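Local coordinates for cell division control protein 45 cdc45 putative (Entamoeba histolytica, PDB 6CC2), which probably acts in DNA replication as the Cdc45 subunit of the replicative CMG (Cdc45-MCM-GINS) helicase, in a family related to the RecJ/DHH phosphoesterases, at residues 220-225 / 338-343; 235-240 / 251-256; 262-267 / 350-355. One frame throughout, in Å; residues are numbered along the deposited sequence.

Contact 1 (220-225 / 338-343)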
loop_
_atom_site.group_PDB
_atom_site.type_symbol
_atom_site.label_atom_id
_atom_site.label_comp_id
_atom_site.label_asym_id
_atom_site.label_seq_id
_atom_site.Cartn_x
_atom_site.Cartn_y
_atom_site.Cartn_z
ATOM N N LYS A 220 -15.981 0.182 -6.701
ATOM C CA LYS A 220 -16.474 -0.220 -8.018
ATOM C C LYS A 220 -15.320 -0.675 -8.906
ATOM O O LYS A 220 -15.423 -1.680 -9.622
ATOM C CB LYS A 220 -17.238 0.933 -8.658
ATOM C CG LYS A 220 -18.600 1.180 -8.023
ATOM C CD LYS A 220 -19.397 2.248 -8.765
ATOM C CE LYS A 220 -18.793 3.636 -8.584
ATOM N NZ LYS A 220 -19.692 4.709 -9.106
ATOM N N THR A 221 -14.195 0.021 -8.838
ATOM C CA THR A 221 -13.023 -0.394 -9.607
ATOM C C THR A 221 -12.499 -1.744 -9.133
ATOM O O THR A 221 -12.162 -2.636 -9.941
ATOM C CB THR A 221 -11.944 0.685 -9.511
ATOM O OG1 THR A 221 -12.435 1.879 -10.126
ATOM C CG2 THR A 221 -10.674 0.237 -10.191
ATOM N N TYR A 222 -12.463 -1.944 -7.819
ATOM C CA TYR A 222 -12.053 -3.233 -7.297
ATOM C C TYR A 222 -12.961 -4.352 -7.802
ATOM O O TYR A 222 -12.488 -5.406 -8.268
ATOM C CB TYR A 222 -12.030 -3.178 -5.767
ATOM C CG TYR A 222 -11.912 -4.567 -5.178
ATOM C CD1 TYR A 222 -10.704 -5.245 -5.170
ATOM C CD2 TYR A 222 -13.037 -5.228 -4.681
ATOM C CE1 TYR A 222 -10.606 -6.525 -4.678
ATOM C CE2 TYR A 222 -12.926 -6.508 -4.184
ATOM C CZ TYR A 222 -11.732 -7.158 -4.197
ATOM O OH TYR A 222 -11.634 -8.438 -3.710
ATOM N N VAL A 223 -14.271 -4.157 -7.700
ATOM C CA VAL A 223 -15.199 -5.221 -8.077
ATOM C C VAL A 223 -15.055 -5.539 -9.555
ATOM O O VAL A 223 -15.090 -6.710 -9.964
ATOM C CB VAL A 223 -16.638 -4.830 -7.700
ATOM C CG1 VAL A 223 -17.619 -5.798 -8.276
ATOM C CG2 VAL A 223 -16.752 -4.806 -6.194
ATOM N N HIS A 224 -14.869 -4.511 -10.377
ATOM C CA HIS A 224 -14.686 -4.733 -11.820
ATOM C C HIS A 224 -13.432 -5.556 -12.096
ATOM O O HIS A 224 -13.406 -6.373 -13.030
ATOM C CB HIS A 224 -14.607 -3.381 -12.529
ATOM C CG HIS A 224 -14.838 -3.454 -14.011
ATOM N ND1 HIS A 224 -15.999 -3.958 -14.562
ATOM C CD2 HIS A 224 -14.063 -3.073 -15.053
ATOM C CE1 HIS A 224 -15.922 -3.895 -15.878
ATOM N NE2 HIS A 224 -14.761 -3.359 -16.202
ATOM N N ALA A 225 -12.374 -5.334 -11.324
ATOM C CA ALA A 225 -11.159 -6.134 -11.490
ATOM C C ALA A 225 -11.425 -7.597 -11.165
ATOM O O ALA A 225 -11.024 -8.503 -11.909
ATOM C CB ALA A 225 -10.046 -5.585 -10.602
ATOM N N PHE A 338 -19.363 -5.058 2.190
ATOM C CA PHE A 338 -19.607 -6.363 1.583
ATOM C C PHE A 338 -19.116 -6.298 0.144
ATOM O O PHE A 338 -19.719 -5.623 -0.703
ATOM C CB PHE A 338 -21.081 -6.734 1.678
ATOM C CG PHE A 338 -21.549 -6.882 3.091
ATOM C CD1 PHE A 338 -21.305 -8.050 3.791
ATOM C CD2 PHE A 338 -22.194 -5.834 3.736
ATOM C CE1 PHE A 338 -21.727 -8.190 5.105
ATOM C CE2 PHE A 338 -22.610 -5.969 5.043
ATOM C CZ PHE A 338 -22.373 -7.152 5.725
ATOM N N LEU A 339 -18.011 -6.975 -0.117
ATOM C CA LEU A 339 -17.401 -7.042 -1.435
ATOM C C LEU A 339 -16.922 -8.467 -1.658
ATOM O O LEU A 339 -16.593 -9.170 -0.698
ATOM C CB LEU A 339 -16.199 -6.092 -1.560
ATOM C CG LEU A 339 -16.479 -4.602 -1.373
ATOM C CD1 LEU A 339 -15.133 -3.863 -1.321
ATOM C CD2 LEU A 339 -17.324 -4.058 -2.480
ATOM N N PRO A 340 -16.837 -8.906 -2.912
ATOM C CA PRO A 340 -16.273 -10.233 -3.182
ATOM C C PRO A 340 -14.808 -10.303 -2.775
ATOM O O PRO A 340 -14.056 -9.345 -2.932
ATOM C CB PRO A 340 -16.448 -10.395 -4.700
ATOM C CG PRO A 340 -16.487 -8.997 -5.233
ATOM C CD PRO A 340 -17.220 -8.202 -4.151
ATOM N N SER A 341 -14.429 -11.438 -2.213
ATOM C CA SER A 341 -13.050 -11.776 -1.895
ATOM C C SER A 341 -12.571 -12.876 -2.841
ATOM O O SER A 341 -13.331 -13.797 -3.171
ATOM C CB SER A 341 -12.917 -12.272 -0.456
ATOM O OG SER A 341 -12.888 -11.216 0.473
ATOM N N PHE A 342 -11.313 -12.778 -3.250
ATOM C CA PHE A 342 -10.652 -13.789 -4.089
ATOM C C PHE A 342 -9.795 -14.665 -3.180
ATOM O O PHE A 342 -9.014 -14.150 -2.374
ATOM C CB PHE A 342 -9.806 -13.075 -5.155
ATOM C CG PHE A 342 -9.260 -13.971 -6.206
ATOM C CD1 PHE A 342 -8.125 -14.711 -5.973
ATOM C CD2 PHE A 342 -9.895 -14.078 -7.439
ATOM C CE1 PHE A 342 -7.619 -15.570 -6.950
ATOM C CE2 PHE A 342 -9.418 -14.932 -8.405
ATOM C CZ PHE A 342 -8.262 -15.670 -8.170
ATOM N N PHE A 343 -9.952 -15.978 -3.294
ATOM C CA PHE A 343 -9.303 -16.922 -2.403
ATOM C C PHE A 343 -8.416 -17.893 -3.180
ATOM O O PHE A 343 -8.719 -18.261 -4.314
ATOM C CB PHE A 343 -10.322 -17.769 -1.611
ATOM C CG PHE A 343 -11.065 -17.017 -0.542
ATOM C CD1 PHE A 343 -12.195 -16.272 -0.845
ATOM C CD2 PHE A 343 -10.666 -17.100 0.791
ATOM C CE1 PHE A 343 -12.892 -15.606 0.149
ATOM C CE2 PHE A 343 -11.345 -16.438 1.778
ATOM C CZ PHE A 343 -12.474 -15.692 1.468
HETATM O O HOH W 1 -9.996 -10.313 -2.512
#

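Contact 2 (235-240 / 251-256). With EDO (1,2-ethanediol), chain K.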
loop_
_atom_site.group_PDB
_atom_site.type_symbol
_atom_site.label_atom_id
_atom_site.label_comp_id
_atom_site.label_asym_id
_atom_site.label_seq_id
_atom_site.Cartn_x
_atom_site.Cartn_y
_atom_site.Cartn_z
ATOM N N LEU A 235 -15.147 -18.599 -13.141
ATOM C CA LEU A 235 -15.600 -18.838 -11.782
ATOM C C LEU A 235 -17.025 -18.312 -11.596
ATOM O O LEU A 235 -17.589 -17.632 -12.458
ATOM C CB LEU A 235 -14.665 -18.182 -10.777
ATOM C CG LEU A 235 -13.197 -18.636 -10.818
ATOM C CD1 LEU A 235 -12.356 -17.794 -9.894
ATOM C CD2 LEU A 235 -13.101 -20.110 -10.469
ATOM N N GLU A 236 -17.619 -18.690 -10.476
ATOM C CA GLU A 236 -18.889 -18.144 -10.015
ATOM C C GLU A 236 -18.667 -17.470 -8.666
ATOM O O GLU A 236 -17.840 -17.917 -7.864
ATOM C CB GLU A 236 -19.952 -19.233 -9.886
ATOM C CG GLU A 236 -20.355 -19.870 -11.207
ATOM C CD GLU A 236 -21.391 -20.964 -11.032
ATOM O OE1 GLU A 236 -21.622 -21.385 -9.877
ATOM O OE2 GLU A 236 -21.974 -21.402 -12.048
ATOM N N THR A 237 -19.397 -16.383 -8.421
ATOM C CA THR A 237 -19.313 -15.689 -7.139
ATOM C C THR A 237 -20.141 -16.475 -6.131
ATOM O O THR A 237 -21.367 -16.583 -6.264
ATOM C CB THR A 237 -19.786 -14.252 -7.255
ATOM O OG1 THR A 237 -18.988 -13.562 -8.220
ATOM C CG2 THR A 237 -19.649 -13.540 -5.923
ATOM N N LEU A 238 -19.474 -17.038 -5.132
ATOM C CA LEU A 238 -20.138 -17.867 -4.143
ATOM C C LEU A 238 -20.728 -17.000 -3.034
ATOM O O LEU A 238 -20.326 -15.849 -2.811
ATOM C CB LEU A 238 -19.153 -18.877 -3.569
ATOM C CG LEU A 238 -18.486 -19.756 -4.640
ATOM C CD1 LEU A 238 -17.337 -20.562 -4.040
ATOM C CD2 LEU A 238 -19.502 -20.670 -5.292
ATOM N N GLU A 239 -21.705 -17.571 -2.332
ATOM C CA GLU A 239 -22.422 -16.826 -1.308
ATOM C C GLU A 239 -21.569 -16.649 -0.057
ATOM O O GLU A 239 -20.641 -17.420 0.225
ATOM C CB GLU A 239 -23.733 -17.549 -0.945
ATOM C CG GLU A 239 -24.735 -17.623 -2.080
ATOM C CD GLU A 239 -26.012 -18.346 -1.679
ATOM O OE1 GLU A 239 -26.221 -18.566 -0.464
ATOM O OE2 GLU A 239 -26.805 -18.699 -2.576
ATOM N N ILE A 240 -21.926 -15.620 0.722
ATOM C CA ILE A 240 -21.133 -15.263 1.895
ATOM C C ILE A 240 -21.138 -16.379 2.920
ATOM O O ILE A 240 -20.209 -16.492 3.726
ATOM C CB ILE A 240 -21.633 -13.943 2.503
ATOM C CG1 ILE A 240 -20.616 -13.409 3.514
ATOM C CG2 ILE A 240 -22.996 -14.144 3.181
ATOM C CD1 ILE A 240 -20.809 -11.935 3.836
HETATM N N MSE A 251 -8.672 -21.800 -6.929
HETATM C CA MSE A 251 -8.963 -20.434 -6.513
HETATM C C MSE A 251 -10.470 -20.262 -6.666
HETATM O O MSE A 251 -11.099 -21.006 -7.427
HETATM C CB MSE A 251 -8.202 -19.407 -7.355
HETATM C CG MSE A 251 -6.675 -19.487 -7.210
HETATM SE SE MSE A 251 -5.682 -18.486 -8.584
HETATM C CE MSE A 251 -5.970 -19.663 -10.090
ATOM N N CYS A 252 -11.047 -19.282 -5.967
ATOM C CA CYS A 252 -12.474 -19.019 -6.090
ATOM C C CYS A 252 -12.767 -17.617 -5.578
ATOM O O CYS A 252 -11.896 -16.937 -5.043
ATOM C CB CYS A 252 -13.290 -20.066 -5.335
ATOM S SG CYS A 252 -13.132 -19.926 -3.546
ATOM N N VAL A 253 -14.027 -17.205 -5.742
ATOM C CA VAL A 253 -14.509 -15.900 -5.303
ATOM C C VAL A 253 -15.795 -16.107 -4.529
ATOM O O VAL A 253 -16.681 -16.849 -4.972
ATOM C CB VAL A 253 -14.763 -14.965 -6.503
ATOM C CG1 VAL A 253 -15.444 -13.686 -6.051
ATOM C CG2 VAL A 253 -13.468 -14.655 -7.208
ATOM N N LYS A 254 -15.924 -15.424 -3.393
ATOM C CA LYS A 254 -17.185 -15.427 -2.665
ATOM C C LYS A 254 -17.436 -14.039 -2.097
ATOM O O LYS A 254 -16.492 -13.295 -1.812
ATOM C CB LYS A 254 -17.223 -16.461 -1.534
ATOM C CG LYS A 254 -16.216 -16.259 -0.454
ATOM C CD LYS A 254 -16.549 -17.107 0.777
ATOM C CE LYS A 254 -17.472 -16.371 1.723
ATOM N NZ LYS A 254 -17.621 -17.075 3.026
HETATM N N MSE A 255 -18.712 -13.696 -1.956
HETATM C CA MSE A 255 -19.117 -12.473 -1.236
HETATM C C MSE A 255 -18.553 -12.560 0.167
HETATM O O MSE A 255 -18.542 -13.616 0.772
HETATM C CB MSE A 255 -20.633 -12.332 -1.217
HETATM C CG MSE A 255 -21.123 -11.040 -0.550
HETATM SE SE MSE A 255 -20.487 -9.400 -1.430
HETATM C CE MSE A 255 -20.883 -9.901 -3.298
ATOM N N ASP A 256 -18.062 -11.440 0.693
ATOM C CA ASP A 256 -17.342 -11.466 1.956
ATOM C C ASP A 256 -17.620 -10.174 2.719
ATOM O O ASP A 256 -18.086 -9.182 2.160
ATOM C CB ASP A 256 -15.846 -11.637 1.702
ATOM C CG ASP A 256 -15.111 -12.249 2.877
ATOM O OD1 ASP A 256 -15.767 -12.698 3.831
ATOM O OD2 ASP A 256 -13.860 -12.283 2.826
HETATM C C1 EDO K . -17.142 -13.329 6.787
HETATM O O1 EDO K . -18.243 -14.197 6.492
HETATM C C2 EDO K . -15.919 -14.170 7.141
HETATM O O2 EDO K . -15.647 -15.099 6.086
HETATM O O HOH W 2 -15.612 -19.104 -7.378
#

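Contact 3 (262-267 / 350-355). With EDO (1,2-ethanediol), chain K.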
loop_
_atom_site.group_PDB
_atom_site.type_symbol
_atom_site.label_atom_id
_atom_site.label_comp_id
_atom_site.label_asym_id
_atom_site.label_seq_id
_atom_site.Cartn_x
_atom_site.Cartn_y
_atom_site.Cartn_z
ATOM N N LEU A 262 -10.387 -10.597 9.575
ATOM C CA LEU A 262 -11.387 -11.198 10.452
ATOM C C LEU A 262 -11.150 -12.695 10.672
ATOM O O LEU A 262 -11.151 -13.167 11.805
ATOM C CB LEU A 262 -12.773 -10.949 9.868
ATOM C CG LEU A 262 -13.986 -11.543 10.611
ATOM C CD1 LEU A 262 -14.082 -10.958 12.004
ATOM C CD2 LEU A 262 -15.278 -11.331 9.837
ATOM N N ARG A 263 -10.992 -13.469 9.598
ATOM C CA ARG A 263 -10.835 -14.905 9.742
ATOM C C ARG A 263 -9.581 -15.277 10.512
ATOM O O ARG A 263 -9.501 -16.380 11.047
ATOM C CB ARG A 263 -10.836 -15.571 8.365
ATOM C CG ARG A 263 -12.210 -15.676 7.726
ATOM C CD ARG A 263 -12.142 -16.335 6.332
ATOM N NE ARG A 263 -11.357 -15.487 5.431
ATOM C CZ ARG A 263 -11.838 -14.410 4.822
ATOM N NH1 ARG A 263 -13.107 -14.054 4.960
ATOM N NH2 ARG A 263 -11.039 -13.687 4.057
ATOM N N HIS A 264 -8.611 -14.372 10.603
ATOM C CA HIS A 264 -7.327 -14.633 11.251
ATOM C C HIS A 264 -7.189 -13.859 12.554
ATOM O O HIS A 264 -6.084 -13.705 13.094
ATOM C CB HIS A 264 -6.222 -14.296 10.253
ATOM C CG HIS A 264 -6.513 -14.855 8.901
ATOM N ND1 HIS A 264 -6.465 -16.209 8.635
ATOM C CD2 HIS A 264 -6.957 -14.266 7.767
ATOM C CE1 HIS A 264 -6.840 -16.413 7.381
ATOM N NE2 HIS A 264 -7.169 -15.256 6.848
ATOM N N TRP A 265 -8.302 -13.395 13.087
ATOM C CA TRP A 265 -8.305 -12.538 14.268
ATOM C C TRP A 265 -9.519 -12.920 15.100
ATOM O O TRP A 265 -9.872 -14.110 15.191
ATOM C CB TRP A 265 -8.332 -11.076 13.840
ATOM C CG TRP A 265 -7.753 -10.092 14.782
ATOM C CD1 TRP A 265 -7.363 -10.292 16.059
ATOM C CD2 TRP A 265 -7.443 -8.719 14.475
ATOM N NE1 TRP A 265 -6.841 -9.126 16.591
ATOM C CE2 TRP A 265 -6.897 -8.145 15.636
ATOM C CE3 TRP A 265 -7.594 -7.932 13.337
ATOM C CZ2 TRP A 265 -6.485 -6.820 15.687
ATOM C CZ3 TRP A 265 -7.190 -6.619 13.396
ATOM C CH2 TRP A 265 -6.638 -6.079 14.560
ATOM N N THR A 266 -10.135 -11.922 15.739
ATOM C CA THR A 266 -11.373 -12.074 16.497
ATOM C C THR A 266 -12.380 -11.063 15.967
ATOM O O THR A 266 -12.002 -10.019 15.437
ATOM C CB THR A 266 -11.203 -11.843 17.995
ATOM O OG1 THR A 266 -10.936 -10.447 18.254
ATOM C CG2 THR A 266 -10.064 -12.690 18.586
ATOM N N LEU A 267 -13.673 -11.363 16.130
ATOM C CA LEU A 267 -14.692 -10.399 15.719
ATOM C C LEU A 267 -14.491 -9.072 16.431
ATOM O O LEU A 267 -14.533 -8.004 15.811
ATOM C CB LEU A 267 -16.079 -10.954 16.012
ATOM C CG LEU A 267 -17.225 -9.942 15.877
ATOM C CD1 LEU A 267 -17.278 -9.359 14.482
ATOM C CD2 LEU A 267 -18.562 -10.600 16.260
ATOM N N TYR A 350 -8.690 -22.873 3.063
ATOM C CA TYR A 350 -9.277 -21.930 2.107
ATOM C C TYR A 350 -9.687 -20.626 2.782
ATOM O O TYR A 350 -10.582 -19.919 2.311
ATOM C CB TYR A 350 -10.475 -22.561 1.384
ATOM C CG TYR A 350 -10.444 -22.474 -0.124
ATOM C CD1 TYR A 350 -9.990 -21.324 -0.776
ATOM C CD2 TYR A 350 -10.875 -23.538 -0.901
ATOM C CE1 TYR A 350 -9.956 -21.262 -2.161
ATOM C CE2 TYR A 350 -10.854 -23.490 -2.283
ATOM C CZ TYR A 350 -10.405 -22.339 -2.908
ATOM O OH TYR A 350 -10.393 -22.293 -4.298
ATOM N N SER A 351 -9.016 -20.267 3.875
ATOM C CA SER A 351 -9.404 -19.102 4.663
ATOM C C SER A 351 -8.611 -17.839 4.335
ATOM O O SER A 351 -8.905 -16.783 4.895
ATOM C CB SER A 351 -9.251 -19.415 6.169
ATOM O OG SER A 351 -7.878 -19.497 6.545
ATOM N N ILE A 352 -7.647 -17.909 3.420
ATOM C CA ILE A 352 -6.806 -16.767 3.101
ATOM C C ILE A 352 -7.297 -16.140 1.800
ATOM O O ILE A 352 -7.121 -16.719 0.712
ATOM C CB ILE A 352 -5.329 -17.174 2.991
ATOM C CG1 ILE A 352 -4.829 -17.784 4.307
ATOM C CG2 ILE A 352 -4.498 -15.951 2.626
ATOM C CD1 ILE A 352 -3.375 -18.238 4.285
ATOM N N SER A 353 -7.870 -14.946 1.905
ATOM C CA SER A 353 -8.266 -14.174 0.737
ATOM C C SER A 353 -7.114 -13.282 0.269
ATOM O O SER A 353 -6.110 -13.084 0.967
ATOM C CB SER A 353 -9.477 -13.311 1.048
ATOM O OG SER A 353 -9.050 -12.185 1.783
ATOM N N ALA A 354 -7.288 -12.708 -0.922
ATOM C CA ALA A 354 -6.293 -11.773 -1.441
ATOM C C ALA A 354 -6.235 -10.502 -0.613
ATOM O O ALA A 354 -5.194 -9.845 -0.603
ATOM C CB ALA A 354 -6.582 -11.474 -2.910
ATOM N N PHE A 355 -7.318 -10.146 0.113
ATOM C CA PHE A 355 -7.226 -9.039 1.050
ATOM C C PHE A 355 -6.365 -9.414 2.244
ATOM O O PHE A 355 -5.522 -8.621 2.686
ATOM C CB PHE A 355 -8.608 -8.614 1.531
ATOM C CG PHE A 355 -9.331 -7.699 0.585
ATOM C CD1 PHE A 355 -8.797 -6.469 0.258
ATOM C CD2 PHE A 355 -10.535 -8.058 0.045
ATOM C CE1 PHE A 355 -9.475 -5.612 -0.591
ATOM C CE2 PHE A 355 -11.219 -7.199 -0.794
ATOM C CZ PHE A 355 -10.675 -5.989 -1.115
HETATM C C1 EDO K . -17.142 -13.329 6.787
HETATM O O1 EDO K . -18.243 -14.197 6.492
HETATM C C2 EDO K . -15.919 -14.170 7.141
HETATM O O2 EDO K . -15.647 -15.099 6.086
HETATM O O HOH W 3 -11.199 -10.982 3.039
#

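Contact 1 (220-225 / 338-343)
Y222 reaches from helix 219-233 to strand 338-344 and gives its phenol proton to the main-chain carbonyl of P340, with Y222 OH 2.7 Å from P340 O. The acceptor lies at the ring edge, in the ring plane, and the donor stands 21° off the carbonyl plane. A water widens this grip: it donates to Y222 OH at 2.8 Å and accepts from F342 N at 2.9 Å, so that the hydroxyl is tied to two points of the strand backbone. Apolar contacts flank the polar tip. Y222 CD2 meets L339 CD1 at 4.2 Å, while the other methyl of that leucine, CD2, packs on V223 CG2 at 3.8 Å. The same valine methyl touches P340 CD at 4.0 Å, the two side chains crossing at about a right angle. The tyrosine is aimed by its first torsion, which sets CG anti to the backbone N (chi1 167°). On the strand, the CB of S341 is directed away from the helix, and its OG is held by Q258 NE2 and D256 OD2. The axes of the short segments approach to 8.9 Å at an angle of 37°, the helix lying over the edge strand of a small mixed sheet. Strand 251-257 pairs with 338-344 on its inner side, and helix 199-213 closes the packing against Y222, L339 and F342.

Contact 2 (235-240 / 251-256)
K254 starts with CG between its own backbone N and carbonyl carbon (chi1 62°), and a bend at chi3 (-88°) turns CE back toward segment 235-240, where NZ donates to I240 O at 2.7 Å. The ammonium nitrogen stands above that carbonyl plane, 48° out of it, and has a second acceptor in D242 O. The same lysine packs at its base, K254 CB lying 3.7 Å from L238 CB. Two main-chain bonds bracket this pair: L238 N gives to V253 O at 2.8 Å, nearly straight, and M255 N gives to L238 O, also at 2.8 Å. Towards the start of both segments a water joins the backbones, donating to E236 O and accepting from V253 N. Apolar groups fill in around them. L235 CD1 approaches V253 CG2 at 4.3 Å, L238 CD1 reaches C252 CB, and I240 CB lies against M255 CB. M255 is a selenomethionine, and its carbonyl oxygen is buried here without a hydrogen-bonding partner, although I240 CA comes within 3.3 Å of M255 O in a CA-H...O contact. L238 also packs on L244 and V247 of the intervening loop. With L238 and K254 bridged side by side, the arrangement is that of a short parallel beta pair, the weakly bonded edge strand 237-238 of a three-stranded mixed sheet being laid beside its central strand 251-257.

Contact 3 (262-267 / 350-355)
A helix N-terminus is reached here by the loop that follows strand 251-257: S353 is the N-cap of helix 354-364, and R263 and H264 converge on the turn just ahead of it. The shared target is the carbonyl of S351. R263 NE donates to S351 O at 2.8 Å with an angle of 160°, the oxygen lying close to the guanidinium plane. H264 NE2 shares its N-H weakly between the same S351 O, at 3.0 Å, and D356 OD2. A bend at chi3 (-64°) of the arginine sets NE on course for that carbonyl. The base of the arginine lies on the imidazole, R263 CB 4.0 Å above its plane and over the ring centre; F397 also stacks on the H264 ring. Salt bridges from NH1 to D256 and NH2 to D356, with the in-plane partners at its edge, fix the guanidinium's rotation and probably balance its charge. D356 OD2 thus serves R263, S353 N at the helix start and, weakly, H264. H264 CE1 also comes 3.9 Å from I352 CG1. NH1 has a further partner in a 1,2-ethanediol, probably from the crystallisation liquor, whose O2 lies 3.0 Å from R263 NH1. On the other terminal nitrogen a water accepts from R263 NH2 at 2.9 Å and is hydrogen-bonded to S353 OG, the capping oxygen that receives a weak bond from F355 N.

All three contacts gather around the small sheet of strands 237-238, 251-257 and 338-344. Contacts 1 and 2, with centres 10 Å apart, meet where strands 338-344 and 251-257 run antiparallel, F343 N lying 2.8 Å from C252 O, and contact 2 is nested in the chain loop that contact 1 closes. D256 connects the set: its OD2 is 2.8 Å from S341 OG of contact 1 and forms a salt bridge with R263 NH1 of contact 3 at 2.9 Å. Contact 3 is also joined to contact 1 through F342 O and A354 N, 2.7 Å apart, where the start of helix 354-364 comes back to the strand. One ethanediol bridges contacts 2 and 3, accepting from R263 NH1 and bonding only weakly to D256 OD1.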